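Local coordinates for spindle assembly abnormal protein 6 (Caenorhabditis elegans, PDB 4G79) that serves as the central scaffolding component of centrioles, setting their ninefold symmetry, and is required for centrosome biogenesis and duplication, at residues 9-14 with 35-40. Residues are numbered along the deposited sequence; the frame is centred on the assembly and turned at random.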
# COMPACT_ATOMS: atom_id res chain seq x y z
N LEU A 9 -25.79 -3.07 -4.57
CA LEU A 9 -24.87 -2.31 -5.42
C LEU A 9 -24.00 -3.23 -6.23
O LEU A 9 -23.58 -2.87 -7.32
CB LEU A 9 -23.98 -1.37 -4.59
CG LEU A 9 -24.67 -0.30 -3.71
CD1 LEU A 9 -23.64 0.39 -2.84
CD2 LEU A 9 -25.39 0.75 -4.55
N PHE A 10 -23.73 -4.44 -5.71
CA PHE A 10 -22.87 -5.42 -6.33
C PHE A 10 -23.22 -6.79 -5.80
O PHE A 10 -23.44 -6.93 -4.59
CB PHE A 10 -21.39 -5.06 -6.02
CG PHE A 10 -20.33 -5.98 -6.61
CD1 PHE A 10 -19.91 -7.11 -5.93
CD2 PHE A 10 -19.67 -5.63 -7.78
CE1 PHE A 10 -18.90 -7.94 -6.46
CE2 PHE A 10 -18.62 -6.43 -8.29
CZ PHE A 10 -18.26 -7.59 -7.63
N ASP A 11 -23.27 -7.78 -6.69
CA ASP A 11 -23.53 -9.18 -6.33
C ASP A 11 -22.87 -10.06 -7.36
O ASP A 11 -23.43 -10.29 -8.42
CB ASP A 11 -25.04 -9.46 -6.24
CG ASP A 11 -25.40 -10.81 -5.64
OD1 ASP A 11 -24.52 -11.70 -5.59
OD2 ASP A 11 -26.54 -10.96 -5.18
N GLN A 12 -21.65 -10.52 -7.07
CA GLN A 12 -20.94 -11.38 -8.02
C GLN A 12 -20.22 -12.50 -7.33
O GLN A 12 -19.76 -12.33 -6.21
CB GLN A 12 -19.90 -10.57 -8.81
CG GLN A 12 -20.43 -9.35 -9.57
CD GLN A 12 -21.11 -9.69 -10.86
OE1 GLN A 12 -20.91 -10.76 -11.45
NE2 GLN A 12 -21.91 -8.75 -11.35
N THR A 13 -20.04 -13.61 -8.05
CA THR A 13 -19.19 -14.70 -7.63
C THR A 13 -17.80 -14.36 -8.13
O THR A 13 -17.62 -14.06 -9.32
CB THR A 13 -19.72 -16.05 -8.15
OG1 THR A 13 -21.00 -16.29 -7.56
CG2 THR A 13 -18.77 -17.18 -7.81
N LEU A 14 -16.82 -14.36 -7.24
CA LEU A 14 -15.46 -14.04 -7.58
C LEU A 14 -14.54 -15.14 -7.13
O LEU A 14 -14.93 -15.91 -6.25
CB LEU A 14 -15.04 -12.72 -6.88
CG LEU A 14 -15.86 -11.44 -7.19
CD1 LEU A 14 -15.54 -10.34 -6.20
CD2 LEU A 14 -15.65 -10.99 -8.63
N LYS A 35 -14.27 -20.04 -5.13
CA LYS A 35 -15.29 -19.11 -5.58
C LYS A 35 -16.00 -18.61 -4.34
O LYS A 35 -16.34 -19.40 -3.45
CB LYS A 35 -16.28 -19.76 -6.56
CG LYS A 35 -15.68 -20.14 -7.91
CD LYS A 35 -16.71 -20.81 -8.82
CE LYS A 35 -16.08 -21.50 -10.01
NZ LYS A 35 -15.44 -22.80 -9.65
N VAL A 36 -16.22 -17.31 -4.26
CA VAL A 36 -16.89 -16.66 -3.12
C VAL A 36 -17.94 -15.70 -3.67
O VAL A 36 -17.70 -15.05 -4.69
CB VAL A 36 -15.88 -15.93 -2.18
CG1 VAL A 36 -16.57 -15.06 -1.14
CG2 VAL A 36 -14.95 -16.91 -1.49
N LYS A 37 -19.10 -15.59 -3.01
CA LYS A 37 -20.09 -14.61 -3.46
C LYS A 37 -19.90 -13.37 -2.62
O LYS A 37 -19.95 -13.44 -1.39
CB LYS A 37 -21.54 -15.13 -3.40
CG LYS A 37 -22.59 -14.08 -3.83
CD LYS A 37 -23.97 -14.71 -4.09
CE LYS A 37 -24.12 -15.34 -5.47
NZ LYS A 37 -24.01 -14.34 -6.57
N LEU A 38 -19.65 -12.24 -3.28
CA LEU A 38 -19.49 -10.96 -2.61
C LEU A 38 -20.66 -10.08 -2.94
O LEU A 38 -20.99 -9.91 -4.12
CB LEU A 38 -18.18 -10.27 -3.03
CG LEU A 38 -18.01 -8.77 -2.55
CD1 LEU A 38 -17.98 -8.68 -1.01
CD2 LEU A 38 -16.77 -8.14 -3.15
N LYS A 39 -21.29 -9.55 -1.91
CA LYS A 39 -22.41 -8.60 -2.06
C LYS A 39 -22.04 -7.31 -1.38
O LYS A 39 -21.56 -7.33 -0.24
CB LYS A 39 -23.71 -9.14 -1.44
CG LYS A 39 -24.18 -10.46 -2.01
CD LYS A 39 -25.49 -10.89 -1.30
CE LYS A 39 -26.07 -12.17 -1.82
NZ LYS A 39 -27.25 -12.61 -1.02
N ILE A 40 -22.31 -6.20 -2.07
CA ILE A 40 -22.11 -4.85 -1.51
C ILE A 40 -23.44 -4.15 -1.64
O ILE A 40 -24.07 -4.22 -2.70
CB ILE A 40 -20.96 -4.03 -2.16
CG1 ILE A 40 -19.62 -4.84 -2.15
CG2 ILE A 40 -20.78 -2.66 -1.45
CD1 ILE A 40 -18.47 -4.18 -3.19
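A classic beta bulge at Leu-9 and Phe-10, set against Ile-40, lies at the Leu-9 end of the antiparallel pairing of 9-14 with 35-40 in the beta hairpin 7-21/29-44, part of the globular N-terminal head domain of SAS-6. Both bulge amides donate to the one carbonyl: Leu-9 N reaches Ile-40 O at 2.8 Å and Phe-10 N follows at 3.0 Å, the second bond being the more bent (141° at the hydrogen). Beyond it the register is regular, with Gln-12/Leu-38 and Leu-14/Val-36 as hydrogen-bonded pairs.

Phe-10, Leu-14, Val-36, Leu-38 and Ile-40 share a mainly apolar face with Gln-12, whose CG lies over one face of the Phe-10 ring, toward its rim. The side chains of Phe-10 and Leu-38 cross at about a right angle, ring atom CE1 lying 3.9 Å from Leu-38 CD2. The same methyl meets Leu-14 CD1 at 4.0 Å, so Leu-38 bridges two residues of the facing strand. Helix 92-102 packs on Phe-10 through Ile-97, Leu-100 and Leu-101, while Ile-107 and Ile-109 of strand 106-111 touch Leu-14 and Val-36.

The other face is polar. Lys-37 bends at chi3 and chi4 (-82° and -64°), bringing NZ back to Asp-11 OD1 in a 2.9 Å salt bridge, the nitrogen meeting OD1 from above the carboxylate plane. An alanine in place of Lys-37 would probably leave Asp-11 OD1 without its salt-bridge mate and the carboxylate freer to turn. Lys-39 runs extended beside Asp-11, pointing the same way, yet its NZ stays 4.5 Å from Asp-11 OD2, too far for a salt bridge; the aliphatic CE comes nearer, 3.6 Å from that oxygen.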